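Local coordinates for protein DR2417 (Deinococcus radiodurans, PDB 4XWT) that probably acts as a metal-dependent ribonuclease J, a 5'-3' exonuclease and possibly endonuclease that matures rRNA and may process or degrade mRNA, at residues G263-M268 with P289-T294; L324-H329 with N355-R360; D169-G174 with D201-L206. All coordinates share one frame; numbering follows the deposited sequence.

Interaction 1: G263-M268 with P289-T294; sequences GRRVVM and PEPFLT
Arg265 lays its guanidinium between Glu290 and Leu293, where the chain at 289-294 runs beside strand 265-269, an edge strand of the parallel beta-CASP sheet. The ionic part is a salt bridge through charge alone: Glu290 OE2 sits over one face, 3.5 Å from Arg265 NE, with no N-H aimed at it and the two planes only 20° apart. Glu290 OE1 is hydrogen-bonded to His260 ND1, a second partner for the carboxylate. Leu293 CD1 lies over the centre of the opposite face of the Arg265 guanidinium, 4.0 Å above its plane. Bends at chi2 and chi3, both near -60°, fold the arginine back for this sandwich.

Hydrogen bonds take the edge and the backbone. Arg265 NH2 reaches Pro291 O (3.0 Å), close to the guanidinium plane. One water accepts from Arg265 NE and Val266 N and donates to Pro291 O; a second accepts from Met268 N and donates to Leu293 O. The direct backbone bond is short and nearly straight, Leu293 N to Val266 O at 2.8 Å, 169° at the hydrogen.

The apolar part lies further along. Val266 CG1 meets Phe292 CE1 at 4.0 Å, side by side. Met268 CE lies obliquely 3.8 Å from Phe292 CE1, a Met-aromatic contact with SD 5.0 Å from the ring centroid. Helix 271-282 also packs on both residues.

Two water bridges thus supplement one direct backbone bond, Pro291 O accepts from both water and guanidinium, and charge, edge bond and apolar cover together hold the arginine.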
loop_
_atom_site.group_PDB
_atom_site.type_symbol
_atom_site.label_atom_id
_atom_site.label_comp_id
_atom_site.label_asym_id
_atom_site.label_seq_id
_atom_site.Cartn_x
_atom_site.Cartn_y
_atom_site.Cartn_z
ATOM N N GLY A 263 6.796 9.352 -36.246
ATOM C CA GLY A 263 7.010 10.768 -36.505
ATOM C C GLY A 263 6.958 11.648 -35.268
ATOM O O GLY A 263 6.556 12.810 -35.333
ATOM N N ARG A 264 7.366 11.095 -34.132
ATOM C CA ARG A 264 7.387 11.854 -32.891
ATOM C C ARG A 264 8.818 12.090 -32.381
ATOM O O ARG A 264 9.637 11.172 -32.385
ATOM C CB ARG A 264 6.569 11.128 -31.823
ATOM C CG ARG A 264 5.076 11.144 -32.069
ATOM C CD ARG A 264 4.336 10.521 -30.888
ATOM N NE ARG A 264 2.919 10.396 -31.197
ATOM C CZ ARG A 264 1.975 11.213 -30.740
ATOM N NH1 ARG A 264 2.281 12.203 -29.905
ATOM N NH2 ARG A 264 0.722 11.015 -31.101
ATOM N N ARG A 265 9.111 13.320 -31.954
ATOM C CA ARG A 265 10.394 13.630 -31.307
ATOM C C ARG A 265 10.313 13.391 -29.807
ATOM O O ARG A 265 9.234 13.500 -29.206
ATOM C CB ARG A 265 10.808 15.075 -31.562
ATOM C CG ARG A 265 10.892 15.448 -33.016
ATOM C CD ARG A 265 11.917 14.592 -33.724
ATOM N NE ARG A 265 13.242 14.702 -33.125
ATOM C CZ ARG A 265 14.147 15.617 -33.464
ATOM N NH1 ARG A 265 13.859 16.522 -34.387
ATOM N NH2 ARG A 265 15.336 15.634 -32.868
ATOM N N VAL A 266 11.448 13.075 -29.193
ATOM C CA VAL A 266 11.449 12.663 -27.797
ATOM C C VAL A 266 12.129 13.678 -26.864
ATOM O O VAL A 266 13.217 14.194 -27.145
ATOM C CB VAL A 266 12.116 11.298 -27.655
ATOM C CG1 VAL A 266 12.043 10.806 -26.215
ATOM C CG2 VAL A 266 11.442 10.300 -28.598
ATOM N N VAL A 267 11.439 13.976 -25.769
ATOM C CA VAL A 267 12.005 14.711 -24.649
ATOM C C VAL A 267 12.169 13.760 -23.482
ATOM O O VAL A 267 11.210 13.082 -23.072
ATOM C CB VAL A 267 11.112 15.884 -24.205
ATOM C CG1 VAL A 267 11.751 16.630 -23.030
ATOM C CG2 VAL A 267 10.891 16.834 -25.335
ATOM N N MET A 268 13.371 13.693 -22.934
ATOM C CA MET A 268 13.542 12.888 -21.747
ATOM C C MET A 268 13.653 13.819 -20.559
ATOM O O MET A 268 14.405 14.787 -20.604
ATOM C CB MET A 268 14.762 11.991 -21.856
ATOM C CG MET A 268 14.932 11.093 -20.655
ATOM S SD MET A 268 16.285 9.929 -20.872
ATOM C CE MET A 268 15.538 8.713 -22.001
ATOM N N PRO A 289 17.715 7.378 -32.551
ATOM C CA PRO A 289 17.669 7.637 -33.995
ATOM C C PRO A 289 17.660 9.137 -34.285
ATOM O O PRO A 289 18.228 9.566 -35.284
ATOM C CB PRO A 289 16.367 6.961 -34.444
ATOM C CG PRO A 289 15.555 6.777 -33.186
ATOM C CD PRO A 289 16.538 6.635 -32.068
ATOM N N GLU A 290 17.037 9.919 -33.411
ATOM C CA GLU A 290 17.108 11.374 -33.493
ATOM C C GLU A 290 17.465 11.928 -32.126
ATOM O O GLU A 290 17.128 11.326 -31.114
ATOM C CB GLU A 290 15.786 11.976 -33.970
ATOM C CG GLU A 290 15.092 11.183 -35.054
ATOM C CD GLU A 290 13.863 11.885 -35.572
ATOM O OE1 GLU A 290 12.757 11.311 -35.475
ATOM O OE2 GLU A 290 14.003 13.018 -36.075
ATOM N N PRO A 291 18.173 13.063 -32.097
ATOM C CA PRO A 291 18.533 13.756 -30.855
ATOM C C PRO A 291 17.328 13.984 -29.920
ATOM O O PRO A 291 16.218 14.258 -30.392
ATOM C CB PRO A 291 19.089 15.079 -31.359
ATOM C CG PRO A 291 19.711 14.725 -32.698
ATOM C CD PRO A 291 18.869 13.625 -33.272
ATOM N N PHE A 292 17.550 13.844 -28.615
ATOM C CA PHE A 292 16.565 14.257 -27.631
ATOM C C PHE A 292 16.334 15.753 -27.778
ATOM O O PHE A 292 17.255 16.495 -28.123
ATOM C CB PHE A 292 17.029 13.923 -26.211
ATOM C CG PHE A 292 17.056 12.451 -25.905
ATOM C CD1 PHE A 292 15.891 11.769 -25.613
ATOM C CD2 PHE A 292 18.250 11.754 -25.895
ATOM C CE1 PHE A 292 15.911 10.414 -25.329
ATOM C CE2 PHE A 292 18.276 10.393 -25.616
ATOM C CZ PHE A 292 17.096 9.726 -25.328
ATOM N N LEU A 293 15.111 16.196 -27.523
ATOM C CA LEU A 293 14.801 17.624 -27.561
ATOM C C LEU A 293 14.496 18.154 -26.161
ATOM O O LEU A 293 14.224 17.379 -25.253
ATOM C CB LEU A 293 13.611 17.898 -28.491
ATOM C CG LEU A 293 13.803 17.761 -30.006
ATOM C CD1 LEU A 293 12.578 18.235 -30.789
ATOM C CD2 LEU A 293 15.023 18.525 -30.459
ATOM N N THR A 294 14.545 19.472 -25.983
ATOM C CA THR A 294 14.063 20.066 -24.736
ATOM C C THR A 294 12.551 20.293 -24.835
ATOM O O THR A 294 11.980 20.205 -25.919
ATOM C CB THR A 294 14.753 21.397 -24.417
ATOM O OG1 THR A 294 14.351 22.383 -25.373
ATOM C CG2 THR A 294 16.276 21.238 -24.460
HETATM O O HOH W 1 13.587 12.983 -30.783
HETATM O O HOH W 2 15.323 15.524 -23.557
#

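Interaction 2: L324-H329 with N355-R360; sequences LAFGTH and NLIVNR
Phe326 and Ala325, at the C-terminal end of helix 320-325, pack on one side of helix 351-364 in the beta-CASP domain; a Schellman motif with Gly327 at positive phi ends the shorter helix beside them. The contact rests on van der Waals packing, mostly of side chains.

The Phe326 ring is the centrepiece. With CG anti to the carbonyl carbon (chi1 -71°), it swings from the helix end toward three residues of the opposing helix, each meeting it differently. Leu356 comes in at the edge: its CD2 lies in the ring plane, 3.9 Å from Phe326 CZ, the two side chains crossing at about a right angle. The Ile357 side chain also crosses that of Phe326 at about a right angle; of its branches the short one, CG2, meets the ring, neither square over the face nor at the edge, 3.9 Å from Phe326 CE2, while the longer branch leads away. Arg360 crosses at a slant, bringing NE to 3.6 Å from Phe326 CE1. The guanidinium plane stands 80° from the ring plane, so the two flat groups do not stack.

The closest CA atoms are those of Ala325 and Arg360, 5.6 Å apart, with only a methyl group on Ala325 between the helices. Ala325 CB is 4.1 Å from Ile357 CB, while Ala325 O lies 3.6 Å from Arg360 CB. Pro317 also touches Phe326, and Leu321 touches Ile357. A further side of helix 351-364 faces the second subunit: Asn355 and Asn359 hydrogen-bond to Glu405 and Arg407 of that chain.

Arg360, bent at chi2 (-69°), turns back along its helix toward Leu356, one turn earlier, whose CD1 lies 3.4 Å above the guanidinium plane, offset toward the rim.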
loop_
_atom_site.group_PDB
_atom_site.type_symbol
_atom_site.label_atom_id
_atom_site.label_comp_id
_atom_site.label_asym_id
_atom_site.label_seq_id
_atom_site.Cartn_x
_atom_site.Cartn_y
_atom_site.Cartn_z
ATOM N N LEU A 324 3.426 16.767 -13.165
ATOM C CA LEU A 324 2.474 16.906 -14.252
ATOM C C LEU A 324 1.069 16.607 -13.741
ATOM O O LEU A 324 0.138 17.335 -14.027
ATOM C CB LEU A 324 2.835 15.981 -15.421
ATOM C CG LEU A 324 4.055 16.455 -16.222
ATOM C CD1 LEU A 324 4.387 15.436 -17.267
ATOM C CD2 LEU A 324 3.768 17.800 -16.869
ATOM N N ALA A 325 0.929 15.533 -12.975
ATOM C CA ALA A 325 -0.381 15.128 -12.487
ATOM C C ALA A 325 -0.920 16.120 -11.448
ATOM O O ALA A 325 -2.115 16.379 -11.411
ATOM C CB ALA A 325 -0.324 13.696 -11.911
ATOM N N PHE A 326 -0.043 16.695 -10.629
ATOM C CA PHE A 326 -0.492 17.611 -9.573
ATOM C C PHE A 326 -0.478 19.067 -10.031
ATOM O O PHE A 326 -0.755 19.974 -9.250
ATOM C CB PHE A 326 0.356 17.446 -8.305
ATOM C CG PHE A 326 0.101 16.151 -7.573
ATOM C CD1 PHE A 326 -1.011 16.008 -6.759
ATOM C CD2 PHE A 326 0.969 15.075 -7.702
ATOM C CE1 PHE A 326 -1.256 14.819 -6.095
ATOM C CE2 PHE A 326 0.732 13.881 -7.041
ATOM C CZ PHE A 326 -0.382 13.751 -6.237
ATOM N N GLY A 327 -0.167 19.279 -11.305
ATOM C CA GLY A 327 -0.193 20.605 -11.893
ATOM C C GLY A 327 0.905 21.519 -11.393
ATOM O O GLY A 327 0.772 22.735 -11.447
ATOM N N THR A 328 2.002 20.942 -10.918
ATOM C CA THR A 328 3.078 21.745 -10.348
ATOM C C THR A 328 4.333 21.735 -11.209
ATOM O O THR A 328 5.400 22.145 -10.757
ATOM C CB THR A 328 3.468 21.257 -8.942
ATOM O OG1 THR A 328 3.883 19.888 -9.013
ATOM C CG2 THR A 328 2.297 21.389 -7.978
ATOM N N HIS A 329 4.219 21.249 -12.441
ATOM C CA HIS A 329 5.385 21.209 -13.307
ATOM C C HIS A 329 5.669 22.596 -13.832
ATOM O O HIS A 329 4.759 23.300 -14.262
ATOM C CB HIS A 329 5.218 20.237 -14.480
ATOM C CG HIS A 329 6.487 20.029 -15.251
ATOM N ND1 HIS A 329 7.004 20.983 -16.098
ATOM C CD2 HIS A 329 7.367 18.998 -15.260
ATOM C CE1 HIS A 329 8.136 20.539 -16.619
ATOM N NE2 HIS A 329 8.379 19.338 -16.127
ATOM N N ASN A 355 -2.222 5.121 -7.627
ATOM C CA ASN A 355 -3.677 5.363 -7.750
ATOM C C ASN A 355 -4.000 6.837 -7.658
ATOM O O ASN A 355 -4.846 7.359 -8.404
ATOM C CB ASN A 355 -4.468 4.604 -6.681
ATOM C CG ASN A 355 -5.972 4.668 -6.923
ATOM O OD1 ASN A 355 -6.458 4.241 -7.979
ATOM N ND2 ASN A 355 -6.710 5.211 -5.956
ATOM N N LEU A 356 -3.316 7.532 -6.764
ATOM C CA LEU A 356 -3.603 8.937 -6.586
ATOM C C LEU A 356 -3.223 9.725 -7.850
ATOM O O LEU A 356 -3.995 10.592 -8.280
ATOM C CB LEU A 356 -2.895 9.481 -5.338
ATOM C CG LEU A 356 -2.928 10.993 -5.121
ATOM C CD1 LEU A 356 -4.352 11.561 -5.184
ATOM C CD2 LEU A 356 -2.272 11.347 -3.799
ATOM N N ILE A 357 -2.068 9.421 -8.466
ATOM C CA ILE A 357 -1.700 10.171 -9.677
ATOM C C ILE A 357 -2.634 9.791 -10.832
ATOM O O ILE A 357 -2.997 10.641 -11.629
ATOM C CB ILE A 357 -0.214 9.978 -10.138
ATOM C CG1 ILE A 357 0.142 8.514 -10.310
ATOM C CG2 ILE A 357 0.779 10.654 -9.168
ATOM C CD1 ILE A 357 1.463 8.272 -11.018
ATOM N N VAL A 358 -3.005 8.519 -10.920
ATOM C CA VAL A 358 -3.897 8.044 -11.986
ATOM C C VAL A 358 -5.215 8.839 -11.897
ATOM O O VAL A 358 -5.691 9.372 -12.892
ATOM C CB VAL A 358 -4.171 6.531 -11.890
ATOM C CG1 VAL A 358 -5.399 6.132 -12.755
ATOM C CG2 VAL A 358 -2.935 5.721 -12.317
ATOM N N ASN A 359 -5.768 8.968 -10.697
ATOM C CA ASN A 359 -7.017 9.732 -10.539
ATOM C C ASN A 359 -6.826 11.204 -10.862
ATOM O O ASN A 359 -7.668 11.806 -11.525
ATOM C CB ASN A 359 -7.578 9.566 -9.124
ATOM C CG ASN A 359 -8.385 8.302 -8.980
ATOM O OD1 ASN A 359 -9.291 8.045 -9.771
ATOM N ND2 ASN A 359 -8.061 7.500 -7.979
ATOM N N ARG A 360 -5.699 11.774 -10.430
ATOM C CA ARG A 360 -5.388 13.161 -10.774
ATOM C C ARG A 360 -5.402 13.343 -12.285
ATOM O O ARG A 360 -5.969 14.301 -12.802
ATOM C CB ARG A 360 -4.033 13.585 -10.214
ATOM C CG ARG A 360 -4.010 13.817 -8.720
ATOM C CD ARG A 360 -4.812 15.045 -8.352
ATOM N NE ARG A 360 -4.658 15.403 -6.946
ATOM C CZ ARG A 360 -5.439 14.945 -5.975
ATOM N NH1 ARG A 360 -6.432 14.116 -6.261
ATOM N NH2 ARG A 360 -5.227 15.318 -4.720
#

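Interaction 3: D169-G174 with D201-L206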
loop_
_atom_site.group_PDB
_atom_site.type_symbol
_atom_site.label_atom_id
_atom_site.label_comp_id
_atom_site.label_asym_id
_atom_site.label_seq_id
_atom_site.Cartn_x
_atom_site.Cartn_y
_atom_site.Cartn_z
ATOM N N ASP A 169 30.515 -27.002 -8.912
ATOM C CA ASP A 169 30.118 -25.766 -9.588
ATOM C C ASP A 169 28.833 -25.205 -9.025
ATOM O O ASP A 169 27.875 -25.947 -8.819
ATOM C CB ASP A 169 29.943 -26.001 -11.086
ATOM C CG ASP A 169 31.269 -26.058 -11.823
ATOM O OD1 ASP A 169 32.319 -26.023 -11.151
ATOM O OD2 ASP A 169 31.255 -26.134 -13.071
ATOM N N VAL A 170 28.819 -23.896 -8.776
ATOM C CA VAL A 170 27.600 -23.197 -8.383
ATOM C C VAL A 170 27.144 -22.360 -9.557
ATOM O O VAL A 170 27.928 -21.569 -10.095
ATOM C CB VAL A 170 27.810 -22.284 -7.142
ATOM C CG1 VAL A 170 26.517 -21.526 -6.797
ATOM C CG2 VAL A 170 28.284 -23.090 -5.940
ATOM N N LEU A 171 25.895 -22.549 -9.983
ATOM C CA LEU A 171 25.366 -21.726 -11.052
ATOM C C LEU A 171 24.388 -20.762 -10.420
ATOM O O LEU A 171 23.403 -21.169 -9.802
ATOM C CB LEU A 171 24.701 -22.556 -12.168
ATOM C CG LEU A 171 24.292 -21.739 -13.407
ATOM C CD1 LEU A 171 24.302 -22.590 -14.677
ATOM C CD2 LEU A 171 22.913 -21.056 -13.279
ATOM N N HIS A 172 24.693 -19.479 -10.569
ATOM C CA HIS A 172 23.820 -18.416 -10.101
ATOM C C HIS A 172 23.243 -17.713 -11.325
ATOM O O HIS A 172 23.980 -17.120 -12.125
ATOM C CB HIS A 172 24.590 -17.436 -9.193
ATOM C CG HIS A 172 23.738 -16.369 -8.566
ATOM N ND1 HIS A 172 24.258 -15.427 -7.704
ATOM C CD2 HIS A 172 22.415 -16.087 -8.669
ATOM C CE1 HIS A 172 23.298 -14.611 -7.306
ATOM N NE2 HIS A 172 22.166 -14.993 -7.872
ATOM N N THR A 173 21.922 -17.780 -11.468
ATOM C CA THR A 173 21.227 -17.170 -12.604
ATOM C C THR A 173 21.342 -15.661 -12.683
ATOM O O THR A 173 21.101 -15.071 -13.736
ATOM C CB THR A 173 19.718 -17.524 -12.587
ATOM O OG1 THR A 173 19.106 -16.943 -11.429
ATOM C CG2 THR A 173 19.532 -19.047 -12.564
ATOM N N GLY A 174 21.706 -15.037 -11.565
ATOM C CA GLY A 174 21.520 -13.616 -11.401
ATOM C C GLY A 174 20.028 -13.325 -11.509
ATOM O O GLY A 174 19.204 -14.237 -11.384
ATOM N N ASP A 201 27.874 -30.794 -17.639
ATOM C CA ASP A 201 29.111 -30.786 -16.855
ATOM C C ASP A 201 28.837 -31.144 -15.404
ATOM O O ASP A 201 29.632 -31.816 -14.765
ATOM C CB ASP A 201 29.804 -29.421 -16.916
ATOM C CG ASP A 201 30.174 -29.016 -18.324
ATOM O OD1 ASP A 201 29.934 -29.819 -19.251
ATOM O OD2 ASP A 201 30.712 -27.903 -18.506
ATOM N N GLY A 202 27.695 -30.710 -14.888
ATOM C CA GLY A 202 27.348 -30.979 -13.508
ATOM C C GLY A 202 27.216 -29.688 -12.724
ATOM O O GLY A 202 28.169 -28.919 -12.597
ATOM N N VAL A 203 26.016 -29.438 -12.226
ATOM C CA VAL A 203 25.780 -28.295 -11.357
ATOM C C VAL A 203 25.500 -28.794 -9.947
ATOM O O VAL A 203 24.470 -29.429 -9.693
ATOM C CB VAL A 203 24.612 -27.442 -11.853
ATOM C CG1 VAL A 203 24.220 -26.403 -10.802
ATOM C CG2 VAL A 203 24.967 -26.760 -13.176
ATOM N N LEU A 204 26.429 -28.520 -9.036
ATOM C CA LEU A 204 26.249 -28.887 -7.642
ATOM C C LEU A 204 25.127 -28.052 -7.001
ATOM O O LEU A 204 24.215 -28.591 -6.384
ATOM C CB LEU A 204 27.555 -28.712 -6.865
ATOM C CG LEU A 204 27.466 -29.098 -5.385
ATOM C CD1 LEU A 204 26.955 -30.532 -5.228
ATOM C CD2 LEU A 204 28.823 -28.949 -4.723
ATOM N N LEU A 205 25.190 -26.736 -7.162
ATOM C CA LEU A 205 24.197 -25.855 -6.546
ATOM C C LEU A 205 23.605 -24.874 -7.554
ATOM O O LEU A 205 24.336 -24.250 -8.323
ATOM C CB LEU A 205 24.826 -25.087 -5.373
ATOM C CG LEU A 205 24.011 -23.988 -4.672
ATOM C CD1 LEU A 205 22.714 -24.541 -4.101
ATOM C CD2 LEU A 205 24.845 -23.341 -3.565
ATOM N N LEU A 206 22.281 -24.739 -7.549
ATOM C CA LEU A 206 21.628 -23.710 -8.343
ATOM C C LEU A 206 21.130 -22.595 -7.422
ATOM O O LEU A 206 20.436 -22.867 -6.455
ATOM C CB LEU A 206 20.458 -24.301 -9.160
ATOM C CG LEU A 206 19.627 -23.259 -9.926
ATOM C CD1 LEU A 206 20.489 -22.498 -10.925
ATOM C CD2 LEU A 206 18.398 -23.851 -10.637
HETATM O O HOH W 3 28.832 -26.541 -14.412
HETATM O O HOH W 4 30.044 -25.896 -16.024
#
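The flat carboxylate of Asp169 meets two waters at OD2: one lies within hydrogen-bonding distance of Asp169 OD2 and Gly202 O, and a second donates to Asp169 OD2 and Asp201 OD2. That second water bridges the two carboxylates and probably eases the repulsion between Asp169 OD2 and Asp201 OD2, 5.7 Å apart. The stem of the side chain, Asp169 CB, is 3.7 Å from Gly202 O. The peptide carbonyl of Asp169 is a second flat group: Leu205 N lies in its plane at 3.3 Å from Asp169 O, while Leu204 N makes a weak, bent bond to the same oxygen (127° at the hydrogen).

Parallel pairing follows. Leu171 N binds Leu205 O at 2.8 Å, nearly along the C=O axis, and CA-H groups of Val170 and Leu206 add contacts to carbonyls of the partner strand. Val170 and Leu205 lie side by side on one sheet face, Val170 CG2 being 4.0 Å from Leu205 CB. On the other face Leu171 CD2 meets Leu206 CD1 at 3.7 Å and Leu171 CB rests against Val203; helix 384-394 covers Leu171 and Leu206 there.

Further along, Thr173, which bonds through its backbone to Ile207, touches Leu206 CD1 with CG2. Its OG1 donates to Gly174 O at 2.7 Å and takes the backbone N-H of Asp209, the predicted proton donor.

The two parallel strands 168-172 and 205-209 are connected through helix 192-201, a beta-alpha-beta crossover of the metallo-beta-lactamase fold whose strand ends lead toward the zinc site.

Overall arrangement
Interactions 1 and 2 both belong to the beta-CASP domain, their centres 24 Å apart and their nearest atoms about 8 Å apart, without touching. Interaction 3 lies in the metallo-beta-lactamase part, with its centre 44 Å from that of interaction 1 and 46 Å from that of interaction 2, on the opposite side of the chain's centre from the latter. The bound UMP and zinc lie between these regions: the side chain of Ile357 is about 14 Å from the nucleotide, and that of Thr173 about 13 Å from it and 10 Å from a zinc ion. Phe245, which binds UMP, is about 11 Å from the side chains of both Met268 and Ile357.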